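Local coordinates for protein putative sulfurtransferase DsrE (Allochromatium vinosum, PDB 2HY5) that is a putative sulfurtransferase that could take part in oxidising intracellular sulfur, probably by carrying it as a persulfide on a cysteine, at residues A[7-11]-A[12-16]; A[19-22]-A[23-27]; A[40-43]-A[44-47]; A[58-61]-A[62-66]; A[78-81]-A[82-86]. One frame throughout, in Å; residues are numbered along the deposited sequence.

In the fold
Five local contacts follow one another along a chain built on a parallel beta sheet flanked by helices. Interactions 1, 3 and 5 gather beyond one end of the strands, and all three touch the second copy of the protein; interactions 3 and 5 include the neighbourhood of the probable persulfide cysteine. Their chemistry is polar, with carbonyls gripped by backbone N-H groups, a side-chain amide, a hydroxyl, a water or a guanidinium. Interactions 2 and 4 lie on helices 16-29 and 60-71, which pack on each other, and rely on regular helical bonding overlaid with rings and long chains. Interaction 2 is only partly buried, whereas the other four are buried within the assembly.

Interaction 1. Residues A[7-11]-A[12-16]; sequences INEGP and YQHQA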
loop_
_atom_site.group_PDB
_atom_site.type_symbol
_atom_site.label_atom_id
_atom_site.label_comp_id
_atom_site.label_asym_id
_atom_site.label_seq_id
_atom_site.Cartn_x
_atom_site.Cartn_y
_atom_site.Cartn_z
ATOM N N ILE A 7 -5.843 -5.112 12.577
ATOM C CA ILE A 7 -4.644 -5.102 11.740
ATOM C C ILE A 7 -5.092 -5.391 10.308
ATOM O O ILE A 7 -5.681 -6.437 10.040
ATOM C CB ILE A 7 -3.633 -6.159 12.232
ATOM C CG1 ILE A 7 -3.219 -5.821 13.672
ATOM C CG2 ILE A 7 -2.403 -6.186 11.327
ATOM C CD1 ILE A 7 -2.386 -6.872 14.344
ATOM N N ASN A 8 -4.806 -4.459 9.398
ATOM C CA ASN A 8 -5.244 -4.569 8.006
ATOM C C ASN A 8 -4.229 -4.984 6.956
ATOM O O ASN A 8 -4.585 -5.117 5.783
ATOM C CB ASN A 8 -5.836 -3.239 7.534
ATOM C CG ASN A 8 -6.939 -2.728 8.436
ATOM O OD1 ASN A 8 -7.660 -3.503 9.060
ATOM N ND2 ASN A 8 -7.093 -1.413 8.483
ATOM N N GLU A 9 -2.979 -5.180 7.348
ATOM C CA GLU A 9 -1.963 -5.537 6.371
ATOM C C GLU A 9 -1.230 -6.820 6.683
ATOM O O GLU A 9 -1.136 -7.234 7.838
ATOM C CB GLU A 9 -0.950 -4.402 6.249
ATOM C CG GLU A 9 -1.577 -3.050 5.992
ATOM C CD GLU A 9 -2.464 -3.034 4.760
ATOM O OE1 GLU A 9 -2.148 -3.754 3.789
ATOM O OE2 GLU A 9 -3.467 -2.287 4.758
ATOM N N GLY A 10 -0.691 -7.431 5.633
ATOM C CA GLY A 10 0.048 -8.666 5.787
ATOM C C GLY A 10 1.386 -8.464 6.471
ATOM O O GLY A 10 1.903 -7.343 6.532
ATOM N N PRO A 11 1.977 -9.544 6.999
ATOM C CA PRO A 11 3.269 -9.486 7.684
ATOM C C PRO A 11 4.414 -9.113 6.742
ATOM O O PRO A 11 4.415 -9.491 5.569
ATOM C CB PRO A 11 3.414 -10.893 8.255
ATOM C CG PRO A 11 2.722 -11.736 7.219
ATOM C CD PRO A 11 1.486 -10.932 6.908
ATOM N N TYR A 12 5.369 -8.356 7.274
ATOM C CA TYR A 12 6.563 -7.914 6.554
ATOM C C TYR A 12 6.356 -6.859 5.474
ATOM O O TYR A 12 7.092 -5.876 5.434
ATOM C CB TYR A 12 7.305 -9.120 5.956
ATOM C CG TYR A 12 7.688 -10.156 6.996
ATOM C CD1 TYR A 12 6.940 -11.318 7.153
ATOM C CD2 TYR A 12 8.755 -9.935 7.867
ATOM C CE1 TYR A 12 7.239 -12.241 8.160
ATOM C CE2 TYR A 12 9.065 -10.845 8.876
ATOM C CZ TYR A 12 8.301 -11.995 9.016
ATOM O OH TYR A 12 8.585 -12.895 10.014
ATOM N N GLN A 13 5.361 -7.051 4.609
ATOM C CA GLN A 13 5.097 -6.095 3.530
ATOM C C GLN A 13 4.904 -4.685 4.082
ATOM O O GLN A 13 5.397 -3.718 3.516
ATOM C CB GLN A 13 3.852 -6.508 2.742
ATOM C CG GLN A 13 3.569 -5.633 1.516
ATOM C CD GLN A 13 4.239 -6.138 0.249
ATOM O OE1 GLN A 13 5.074 -7.043 0.284
ATOM N NE2 GLN A 13 3.870 -5.551 -0.884
ATOM N N HIS A 14 4.162 -4.580 5.180
ATOM C CA HIS A 14 3.906 -3.298 5.830
ATOM C C HIS A 14 4.232 -3.420 7.312
ATOM O O HIS A 14 4.099 -4.496 7.900
ATOM C CB HIS A 14 2.441 -2.889 5.661
ATOM C CG HIS A 14 2.057 -2.582 4.247
ATOM N ND1 HIS A 14 1.562 -3.535 3.383
ATOM C CD2 HIS A 14 2.097 -1.423 3.543
ATOM C CE1 HIS A 14 1.311 -2.979 2.210
ATOM N NE2 HIS A 14 1.626 -1.699 2.281
ATOM N N GLN A 15 4.655 -2.318 7.923
ATOM C CA GLN A 15 5.018 -2.329 9.338
ATOM C C GLN A 15 3.822 -2.462 10.281
ATOM O O GLN A 15 3.993 -2.723 11.471
ATOM C CB GLN A 15 5.794 -1.057 9.677
ATOM C CG GLN A 15 6.450 -1.086 11.051
ATOM C CD GLN A 15 7.162 0.207 11.380
ATOM O OE1 GLN A 15 7.401 1.044 10.504
ATOM N NE2 GLN A 15 7.518 0.375 12.649
ATOM N N ALA A 16 2.618 -2.295 9.743
ATOM C CA ALA A 16 1.384 -2.374 10.527
ATOM C C ALA A 16 1.357 -3.492 11.570
ATOM O O ALA A 16 1.128 -3.232 12.748
ATOM C CB ALA A 16 0.180 -2.507 9.595
HETATM O O HOH W 1 1.539 -5.475 8.412
#
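Both Glu9 and His14 set their CG anti to their own carbonyl carbon (chi1 -52° and -67°), and a second bend at chi2 folds the Glu9 chain over the imidazole. Glu9 CD comes to rest 4.3 Å above one ring face, toward the rim, with carboxylate and ring planes 62° apart. Glu9 OE1 is 3.7 Å from His14 ND1, so this is packing of an acid over a ring, and the carboxylate has its strongest polar partner in Tyr21 of the DsrF chain. Nearer the backbone, Glu9 CB meets the methyl CB of Ala16 at 4.0 Å, a group small enough for the folded Glu9 chain. The chain reverses through a classic gamma turn: Tyr12 has positive phi, and Gln13 N reaches Pro11 O in a weak 2.8 Å hydrogen bond. Pro11 stiffens the approach and lays its CB 3.7 Å from Tyr12 CD1. Inside the loop, a water hydrogen-bonds to Gly10 O (2.7 Å) and to His14 O (2.8 Å). The loop leads from strand 2-7 into helix 16-29, and the hydroxyl of Tyr12 ties it to Arg58 O and Ile60 N at the start of helix 60-71.

Interaction 2. Residues A[19-22]-A[23-27]; sequences SAYQ and FAKAA
The backbone bonding between Ser19-Gln22 and Phe23-Ala27 is that of a regular alpha helix. Phe23 N donates to Ser19 O at 2.9 Å, and Ala24, Lys25 and Ala26 repeat the step to Ala20, Tyr21 and Gln22. The Lys25 N to Tyr21 O bond is the straightest of the four, at 168°.

Side-chain packing is carried by aliphatic carbon against a phenol. The Tyr21 ring swings out from CG anti to the backbone N (chi1 171°), while Lys25, also anti (chi1 -165°), curls back through bends at chi3 and chi4. Lys25 CD thereby reaches 3.3 Å from Tyr21 OH and 3.8 Å from Tyr21 CZ, meeting the ring obliquely. Gln22 runs alongside Lys25, pointing the same way, with Gln22 NE2 4.0 Å from Lys25 CE; its OE1 lies in plane at the edge of the Tyr21 ring. The ammonium of Lys25 has a long, weak ion pair with Glu29, one turn on. If Tyr21 were a serine, Lys25 would probably lose the phenol end against which its CD packs and be freer to turn, leaving a gap beside Arg63 and Leu67.

Small residues suit the inner side: Ala20 and Ala24 let the helix come close to Ile7 and Leu5 of strand 2-7. Phe23 adds an edge-to-face contact with Phe3 and another with Phe88 of the DsrH chain. The helix thus lies within the beta-alpha-beta unit from strand 2-7 to strand 33-39, with helix 60-71 at its flank.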
loop_
_atom_site.group_PDB
_atom_site.type_symbol
_atom_site.label_atom_id
_atom_site.label_comp_id
_atom_site.label_asym_id
_atom_site.label_seq_id
_atom_site.Cartn_x
_atom_site.Cartn_y
_atom_site.Cartn_z
ATOM N N SER A 19 3.883 -2.812 14.310
ATOM C CA SER A 19 3.469 -1.699 15.156
ATOM C C SER A 19 2.367 -2.153 16.105
ATOM O O SER A 19 2.362 -1.789 17.285
ATOM C CB SER A 19 2.971 -0.539 14.296
ATOM O OG SER A 19 4.020 -0.031 13.496
ATOM N N ALA A 20 1.438 -2.947 15.585
ATOM C CA ALA A 20 0.329 -3.449 16.387
ATOM C C ALA A 20 0.861 -4.356 17.486
ATOM O O ALA A 20 0.383 -4.321 18.617
ATOM C CB ALA A 20 -0.657 -4.206 15.500
ATOM N N TYR A 21 1.849 -5.175 17.148
ATOM C CA TYR A 21 2.447 -6.077 18.125
ATOM C C TYR A 21 3.105 -5.297 19.263
ATOM O O TYR A 21 2.870 -5.577 20.445
ATOM C CB TYR A 21 3.492 -6.972 17.459
ATOM C CG TYR A 21 4.289 -7.762 18.468
ATOM C CD1 TYR A 21 3.761 -8.912 19.058
ATOM C CD2 TYR A 21 5.533 -7.309 18.897
ATOM C CE1 TYR A 21 4.460 -9.588 20.056
ATOM C CE2 TYR A 21 6.232 -7.970 19.895
ATOM C CZ TYR A 21 5.694 -9.108 20.471
ATOM O OH TYR A 21 6.399 -9.759 21.459
ATOM N N GLN A 22 3.933 -4.316 18.911
ATOM C CA GLN A 22 4.617 -3.520 19.929
ATOM C C GLN A 22 3.620 -2.750 20.787
ATOM O O GLN A 22 3.828 -2.589 21.987
ATOM C CB GLN A 22 5.622 -2.557 19.278
ATOM C CG GLN A 22 6.706 -3.254 18.449
ATOM C CD GLN A 22 7.628 -4.143 19.273
ATOM O OE1 GLN A 22 8.307 -5.028 18.739
ATOM N NE2 GLN A 22 7.671 -3.902 20.573
ATOM N N PHE A 23 2.539 -2.277 20.177
ATOM C CA PHE A 23 1.509 -1.549 20.921
ATOM C C PHE A 23 0.827 -2.505 21.900
ATOM O O PHE A 23 0.644 -2.186 23.074
ATOM C CB PHE A 23 0.448 -0.982 19.977
ATOM C CG PHE A 23 -0.619 -0.187 20.678
ATOM C CD1 PHE A 23 -0.468 1.182 20.872
ATOM C CD2 PHE A 23 -1.759 -0.811 21.172
ATOM C CE1 PHE A 23 -1.439 1.919 21.549
ATOM C CE2 PHE A 23 -2.738 -0.087 21.852
ATOM C CZ PHE A 23 -2.579 1.283 22.042
ATOM N N ALA A 24 0.447 -3.677 21.401
ATOM C CA ALA A 24 -0.218 -4.680 22.223
ATOM C C ALA A 24 0.643 -5.081 23.404
ATOM O O ALA A 24 0.165 -5.138 24.540
ATOM C CB ALA A 24 -0.546 -5.911 21.390
ATOM N N LYS A 25 1.909 -5.376 23.135
ATOM C CA LYS A 25 2.817 -5.788 24.193
ATOM C C LYS A 25 2.935 -4.704 25.252
ATOM O O LYS A 25 2.888 -4.981 26.449
ATOM C CB LYS A 25 4.197 -6.109 23.614
ATOM C CG LYS A 25 5.090 -6.883 24.576
ATOM C CD LYS A 25 6.269 -7.516 23.852
ATOM C CE LYS A 25 7.383 -6.521 23.616
ATOM N NZ LYS A 25 8.076 -6.184 24.892
ATOM N N ALA A 26 3.073 -3.459 24.811
ATOM C CA ALA A 26 3.205 -2.354 25.751
ATOM C C ALA A 26 1.936 -2.158 26.575
ATOM O O ALA A 26 2.000 -1.861 27.771
ATOM C CB ALA A 26 3.551 -1.069 25.002
ATOM N N ALA A 27 0.784 -2.325 25.934
ATOM C CA ALA A 27 -0.496 -2.160 26.607
ATOM C C ALA A 27 -0.695 -3.278 27.624
ATOM O O ALA A 27 -1.154 -3.038 28.739
ATOM C CB ALA A 27 -1.617 -2.179 25.588
#

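Interaction 3. Residues A[40-43]-A[44-47]; sequences YHDG and VNNS
Gly43 O is gripped twice by one residue: Asn46 N donates to it at 3.0 Å and Asn46 ND2 at 2.9 Å. The two donors come from different directions, the backbone N from 47° above the carbonyl plane and the amide from only 17° out of it. With CG anti to its carbonyl carbon (chi1 -78°), Asn46 folds its amide back along the 3-10 turn to make the second bond. Both ends of that amide are used further, since ND2 also donates to Glu9 O and OD1 pairs with Ser17 OG; asparagine therefore suits a place where this turn meets the Glu9 loop and Ser17 of helix 16-29.

The next carbonyl is treated likewise. Ser47 OG donates to Val44 O at 2.7 Å, nearly along the C=O axis, and Ser47 N adds a longer bond. Earlier in the turn, Val44 N reaches His41 O at 3.2 Å and Asn45 N reaches Asp42 O at 3.0 Å, the three-residue spacing of a 3-10 helix. Glycine fits at position 43, where a side chain would probably run into Tyr40 O.

This loop follows strand 33-39 and precedes helix 60-71. At its start Tyr40 CE1 touches Cys78 SG, the probable persulfide carrier, at 3.5 Å, while Val44 packs on Val77 of strand 75-78 and on Ala81 of helix 79-85.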
loop_
_atom_site.group_PDB
_atom_site.type_symbol
_atom_site.label_atom_id
_atom_site.label_comp_id
_atom_site.label_asym_id
_atom_site.label_seq_id
_atom_site.Cartn_x
_atom_site.Cartn_y
_atom_site.Cartn_z
ATOM N N TYR A 40 -7.943 -8.236 9.434
ATOM C CA TYR A 40 -8.822 -8.015 8.290
ATOM C C TYR A 40 -7.991 -7.668 7.051
ATOM O O TYR A 40 -6.805 -7.370 7.167
ATOM C CB TYR A 40 -9.803 -6.881 8.608
ATOM C CG TYR A 40 -10.995 -6.819 7.686
ATOM C CD1 TYR A 40 -11.660 -7.984 7.297
ATOM C CD2 TYR A 40 -11.480 -5.597 7.218
ATOM C CE1 TYR A 40 -12.773 -7.935 6.466
ATOM C CE2 TYR A 40 -12.598 -5.538 6.388
ATOM C CZ TYR A 40 -13.238 -6.710 6.016
ATOM O OH TYR A 40 -14.346 -6.669 5.197
ATOM N N HIS A 41 -8.615 -7.694 5.877
ATOM C CA HIS A 41 -7.903 -7.418 4.622
ATOM C C HIS A 41 -6.692 -8.362 4.573
ATOM O O HIS A 41 -6.774 -9.498 5.037
ATOM C CB HIS A 41 -7.418 -5.962 4.564
ATOM C CG HIS A 41 -8.499 -4.941 4.752
ATOM N ND1 HIS A 41 -9.586 -4.831 3.911
ATOM C CD2 HIS A 41 -8.634 -3.948 5.665
ATOM C CE1 HIS A 41 -10.340 -3.819 4.295
ATOM N NE2 HIS A 41 -9.785 -3.265 5.358
ATOM N N ASP A 42 -5.573 -7.895 4.021
ATOM C CA ASP A 42 -4.358 -8.712 3.951
ATOM C C ASP A 42 -3.854 -9.068 5.348
ATOM O O ASP A 42 -2.947 -9.884 5.502
ATOM C CB ASP A 42 -3.254 -7.976 3.187
ATOM C CG ASP A 42 -3.266 -8.278 1.701
ATOM O OD1 ASP A 42 -4.159 -9.027 1.246
ATOM O OD2 ASP A 42 -2.377 -7.764 0.987
ATOM N N GLY A 43 -4.448 -8.448 6.363
ATOM C CA GLY A 43 -4.059 -8.729 7.731
ATOM C C GLY A 43 -4.240 -10.195 8.075
ATOM O O GLY A 43 -3.542 -10.723 8.941
ATOM N N VAL A 44 -5.168 -10.866 7.403
ATOM C CA VAL A 44 -5.399 -12.279 7.687
ATOM C C VAL A 44 -4.150 -13.129 7.446
ATOM O O VAL A 44 -4.018 -14.220 8.007
ATOM C CB VAL A 44 -6.569 -12.849 6.837
ATOM C CG1 VAL A 44 -7.851 -12.076 7.139
ATOM C CG2 VAL A 44 -6.228 -12.770 5.356
ATOM N N ASN A 45 -3.223 -12.624 6.636
ATOM C CA ASN A 45 -2.007 -13.367 6.328
ATOM C C ASN A 45 -1.025 -13.468 7.502
ATOM O O ASN A 45 0.017 -14.119 7.397
ATOM C CB ASN A 45 -1.328 -12.755 5.094
ATOM C CG ASN A 45 -2.132 -12.983 3.812
ATOM O OD1 ASN A 45 -1.993 -12.241 2.835
ATOM N ND2 ASN A 45 -2.966 -14.017 3.809
ATOM N N ASN A 46 -1.364 -12.830 8.621
ATOM C CA ASN A 46 -0.524 -12.889 9.816
ATOM C C ASN A 46 -0.821 -14.168 10.586
ATOM O O ASN A 46 -0.215 -14.423 11.626
ATOM C CB ASN A 46 -0.823 -11.717 10.749
ATOM C CG ASN A 46 -0.192 -10.433 10.288
ATOM O OD1 ASN A 46 1.017 -10.250 10.406
ATOM N ND2 ASN A 46 -1.006 -9.534 9.753
ATOM N N SER A 47 -1.746 -14.970 10.071
ATOM C CA SER A 47 -2.146 -16.184 10.771
ATOM C C SER A 47 -1.694 -17.507 10.166
ATOM O O SER A 47 -2.085 -18.568 10.652
ATOM C CB SER A 47 -3.666 -16.212 10.920
ATOM O OG SER A 47 -4.301 -16.373 9.665
#

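Interaction 4. Residues A[58-61]-A[62-66]; sequences RHIV and NRWAE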
loop_
_atom_site.group_PDB
_atom_site.type_symbol
_atom_site.label_atom_id
_atom_site.label_comp_id
_atom_site.label_asym_id
_atom_site.label_seq_id
_atom_site.Cartn_x
_atom_site.Cartn_y
_atom_site.Cartn_z
ATOM N N ARG A 58 12.905 -10.960 13.233
ATOM C CA ARG A 58 11.717 -11.434 13.924
ATOM C C ARG A 58 10.792 -12.320 13.097
ATOM O O ARG A 58 10.676 -12.178 11.878
ATOM C CB ARG A 58 10.925 -10.250 14.506
ATOM C CG ARG A 58 9.934 -9.571 13.562
ATOM C CD ARG A 58 10.606 -8.800 12.444
ATOM N NE ARG A 58 9.643 -8.004 11.686
ATOM C CZ ARG A 58 9.886 -7.462 10.496
ATOM N NH1 ARG A 58 11.067 -7.631 9.917
ATOM N NH2 ARG A 58 8.946 -6.754 9.884
ATOM N N HIS A 59 10.147 -13.247 13.797
ATOM C CA HIS A 59 9.200 -14.183 13.210
ATOM C C HIS A 59 7.850 -13.629 13.651
ATOM O O HIS A 59 7.374 -13.916 14.744
ATOM C CB HIS A 59 9.421 -15.584 13.792
ATOM C CG HIS A 59 8.733 -16.674 13.031
ATOM N ND1 HIS A 59 7.377 -16.672 12.780
ATOM C CD2 HIS A 59 9.214 -17.811 12.473
ATOM C CE1 HIS A 59 7.054 -17.759 12.103
ATOM N NE2 HIS A 59 8.152 -18.467 11.903
ATOM N N ILE A 60 7.248 -12.810 12.800
ATOM C CA ILE A 60 5.980 -12.181 13.126
ATOM C C ILE A 60 4.866 -13.116 13.595
ATOM O O ILE A 60 4.229 -12.861 14.616
ATOM C CB ILE A 60 5.474 -11.355 11.935
ATOM C CG1 ILE A 60 6.474 -10.232 11.643
ATOM C CG2 ILE A 60 4.093 -10.798 12.237
ATOM C CD1 ILE A 60 6.129 -9.380 10.433
ATOM N N VAL A 61 4.624 -14.192 12.861
ATOM C CA VAL A 61 3.559 -15.102 13.249
ATOM C C VAL A 61 3.807 -15.757 14.599
ATOM O O VAL A 61 2.927 -15.748 15.459
ATOM C CB VAL A 61 3.345 -16.198 12.192
ATOM C CG1 VAL A 61 2.181 -17.103 12.606
ATOM C CG2 VAL A 61 3.060 -15.551 10.839
ATOM N N ASN A 62 4.996 -16.324 14.790
ATOM C CA ASN A 62 5.303 -16.986 16.053
ATOM C C ASN A 62 5.324 -16.017 17.220
ATOM O O ASN A 62 4.951 -16.372 18.335
ATOM C CB ASN A 62 6.641 -17.725 15.973
ATOM C CG ASN A 62 6.552 -18.988 15.138
ATOM O OD1 ASN A 62 5.460 -19.486 14.865
ATOM N ND2 ASN A 62 7.702 -19.519 14.740
ATOM N N ARG A 63 5.760 -14.793 16.954
ATOM C CA ARG A 63 5.829 -13.763 17.982
ATOM C C ARG A 63 4.420 -13.413 18.467
ATOM O O ARG A 63 4.189 -13.257 19.664
ATOM C CB ARG A 63 6.530 -12.536 17.414
ATOM C CG ARG A 63 6.794 -11.448 18.424
ATOM C CD ARG A 63 7.300 -10.202 17.718
ATOM N NE ARG A 63 8.742 -10.035 17.852
ATOM C CZ ARG A 63 9.411 -8.991 17.370
ATOM N NH1 ARG A 63 8.759 -8.033 16.721
ATOM N NH2 ARG A 63 10.724 -8.897 17.549
ATOM N N TRP A 64 3.479 -13.291 17.534
ATOM C CA TRP A 64 2.089 -13.006 17.891
ATOM C C TRP A 64 1.555 -14.187 18.701
ATOM O O TRP A 64 0.858 -14.012 19.698
ATOM C CB TRP A 64 1.223 -12.847 16.637
ATOM C CG TRP A 64 1.053 -11.434 16.151
ATOM C CD1 TRP A 64 1.398 -10.943 14.923
ATOM C CD2 TRP A 64 0.459 -10.340 16.864
ATOM N NE1 TRP A 64 1.058 -9.615 14.825
ATOM C CE2 TRP A 64 0.480 -9.218 16.004
ATOM C CE3 TRP A 64 -0.086 -10.196 18.148
ATOM C CZ2 TRP A 64 -0.030 -7.971 16.385
ATOM C CZ3 TRP A 64 -0.593 -8.954 18.524
ATOM C CH2 TRP A 64 -0.559 -7.860 17.645
ATOM N N ALA A 65 1.883 -15.397 18.260
ATOM C CA ALA A 65 1.419 -16.602 18.940
ATOM C C ALA A 65 1.959 -16.692 20.364
ATOM O O ALA A 65 1.247 -17.115 21.281
ATOM C CB ALA A 65 1.822 -17.836 18.149
ATOM N N GLU A 66 3.215 -16.295 20.549
ATOM C CA GLU A 66 3.828 -16.326 21.872
ATOM C C GLU A 66 3.144 -15.308 22.779
ATOM O O GLU A 66 2.913 -15.568 23.961
ATOM C CB GLU A 66 5.326 -16.025 21.770
ATOM C CG GLU A 66 6.096 -17.059 20.961
ATOM C CD GLU A 66 7.548 -16.682 20.744
ATOM O OE1 GLU A 66 7.804 -15.604 20.168
ATOM O OE2 GLU A 66 8.433 -17.464 21.148
#
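His59 and Asn62 stack almost flat, imidazole and amide planes 12° apart, with Asn62 ND2 3.0 Å above the centre of the ring. The amide thus lies flat over the ring, and its nitrogen makes no hydrogen bond to a ring nitrogen. Asn62 CB joins in through a CH-pi contact, 3.8 Å from the ring centroid. His59 reaches this place with CG anti to its backbone N (chi1 -166°).

Arg58 and Arg63 cross differently. Arg58 CB sits over one face of the Arg63 guanidinium, 3.3 Å above its plane, so aliphatic carbon meets flat cation while the two guanidinium planes stay 42° apart. The charges have separate outlets: Arg58 forms a salt bridge with Asp18, and Arg63 NH2 bonds Gly61 O of the DsrF chain. On the inner side, Ile60 and Trp64 run side by side, Ile60 CG2 lying 3.8 Å from Trp64 CD1, while the indole NE1 bonds Ser17.

Under these layers, Arg63 N donates to His59 O at 2.9 Å. The arrangement is that of a helix N-terminus, with His59 at the N-cap of helix 60-71, which belongs to the beta-alpha-beta unit joining parallel strands 33-39 and 75-78.

Interaction 5. Residues A[78-81]-A[82-86]; sequences CVAA and AQRRG
Helix 79-85 starts from its N-cap, Cys78, with regular alpha-helical bonds, Ala82 N donating to Cys78 O at 2.9 Å and Gln83 N to Val79 O, and these lengthen toward its C-terminal end. The N-cap is closed by sulfur: Cys78 points its SG at the first turn, and Ala81 N donates to it at 3.6 Å in an almost straight bond (174°). Cys78, which by similarity carries the persulfide, thus has its sulfur where parallel strand 75-78 passes into the helix.

Along the helix, Gln83 lies side by side with Val79, its CG 3.1 Å from Val79 O. The small methyl of Ala82 lets a neighbouring loop come close, touching Ile87.

Arg85 does the main polar work. Its chain runs extended from CG to NE, then turns at chi4 (72°), so that NH1 returns to Ala81 O at 3.3 Å, with that oxygen in the guanidinium plane, which fixes the head group against its own helix. Arg85 N reaches the same oxygen from the opposite face of the carbonyl plane, at 3.2 Å. NE forms a salt bridge with Asp42, and NH2 pairs with Glu24 of the DsrF chain and Gln13 of the second subunit. With a leucine in its place, Asp42 and that Glu24 would probably each lose a charged partner, and Ala81 O one of its donors.

Gly86 ends the helix with positive phi, at angles where a side chain would jam against the carbonyl O of Arg85; its N bonds Ala82 O at 2.8 Å.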
loop_
_atom_site.group_PDB
_atom_site.type_symbol
_atom_site.label_atom_id
_atom_site.label_comp_id
_atom_site.label_asym_id
_atom_site.label_seq_id
_atom_site.Cartn_x
_atom_site.Cartn_y
_atom_site.Cartn_z
ATOM N N CYS A 78 -10.715 -12.782 9.932
ATOM C CA CYS A 78 -11.962 -12.682 9.180
ATOM C C CYS A 78 -12.103 -13.806 8.156
ATOM O O CYS A 78 -11.230 -13.998 7.310
ATOM C CB CYS A 78 -12.035 -11.340 8.456
ATOM S SG CYS A 78 -13.519 -11.163 7.454
ATOM N N VAL A 79 -13.212 -14.534 8.220
ATOM C CA VAL A 79 -13.436 -15.642 7.296
ATOM C C VAL A 79 -13.551 -15.207 5.835
ATOM O O VAL A 79 -12.998 -15.855 4.947
ATOM C CB VAL A 79 -14.699 -16.450 7.688
ATOM C CG1 VAL A 79 -15.945 -15.582 7.561
ATOM C CG2 VAL A 79 -14.814 -17.684 6.813
ATOM N N ALA A 80 -14.265 -14.112 5.588
ATOM C CA ALA A 80 -14.454 -13.602 4.231
ATOM C C ALA A 80 -13.120 -13.223 3.602
ATOM O O ALA A 80 -12.811 -13.623 2.476
ATOM C CB ALA A 80 -15.382 -12.393 4.254
ATOM N N ALA A 81 -12.332 -12.449 4.338
ATOM C CA ALA A 81 -11.024 -12.022 3.864
ATOM C C ALA A 81 -10.079 -13.222 3.747
ATOM O O ALA A 81 -9.229 -13.266 2.861
ATOM C CB ALA A 81 -10.443 -10.976 4.816
ATOM N N ALA A 82 -10.233 -14.198 4.638
ATOM C CA ALA A 82 -9.390 -15.392 4.606
ATOM C C ALA A 82 -9.683 -16.265 3.381
ATOM O O ALA A 82 -8.769 -16.813 2.767
ATOM C CB ALA A 82 -9.586 -16.205 5.882
ATOM N N GLN A 83 -10.960 -16.395 3.028
ATOM C CA GLN A 83 -11.348 -17.203 1.876
ATOM C C GLN A 83 -10.819 -16.603 0.586
ATOM O O GLN A 83 -10.426 -17.314 -0.332
ATOM C CB GLN A 83 -12.871 -17.321 1.803
ATOM C CG GLN A 83 -13.463 -18.181 2.900
ATOM C CD GLN A 83 -14.976 -18.189 2.884
ATOM O OE1 GLN A 83 -15.611 -18.976 3.588
ATOM N NE2 GLN A 83 -15.563 -17.307 2.086
ATOM N N ARG A 84 -10.807 -15.281 0.526
ATOM C CA ARG A 84 -10.334 -14.584 -0.655
ATOM C C ARG A 84 -8.823 -14.736 -0.812
ATOM O O ARG A 84 -8.310 -14.835 -1.927
ATOM C CB ARG A 84 -10.689 -13.103 -0.537
ATOM C CG ARG A 84 -10.920 -12.378 -1.847
ATOM C CD ARG A 84 -11.368 -10.955 -1.555
ATOM N NE ARG A 84 -12.360 -10.929 -0.481
ATOM C CZ ARG A 84 -13.666 -10.751 -0.658
ATOM N NH1 ARG A 84 -14.159 -10.575 -1.876
ATOM N NH2 ARG A 84 -14.481 -10.759 0.389
ATOM N N ARG A 85 -8.116 -14.793 0.311
ATOM C CA ARG A 85 -6.663 -14.858 0.290
ATOM C C ARG A 85 -5.970 -16.198 0.515
ATOM O O ARG A 85 -4.762 -16.312 0.298
ATOM C CB ARG A 85 -6.132 -13.813 1.265
ATOM C CG ARG A 85 -6.612 -12.407 0.909
ATOM C CD ARG A 85 -6.216 -11.394 1.959
ATOM N NE ARG A 85 -6.519 -10.020 1.559
ATOM C CZ ARG A 85 -7.738 -9.492 1.498
ATOM N NH1 ARG A 85 -8.803 -10.215 1.805
ATOM N NH2 ARG A 85 -7.886 -8.214 1.156
ATOM N N GLY A 86 -6.713 -17.205 0.953
ATOM C CA GLY A 86 -6.097 -18.503 1.148
ATOM C C GLY A 86 -5.697 -18.898 2.556
ATOM O O GLY A 86 -4.728 -19.633 2.721
#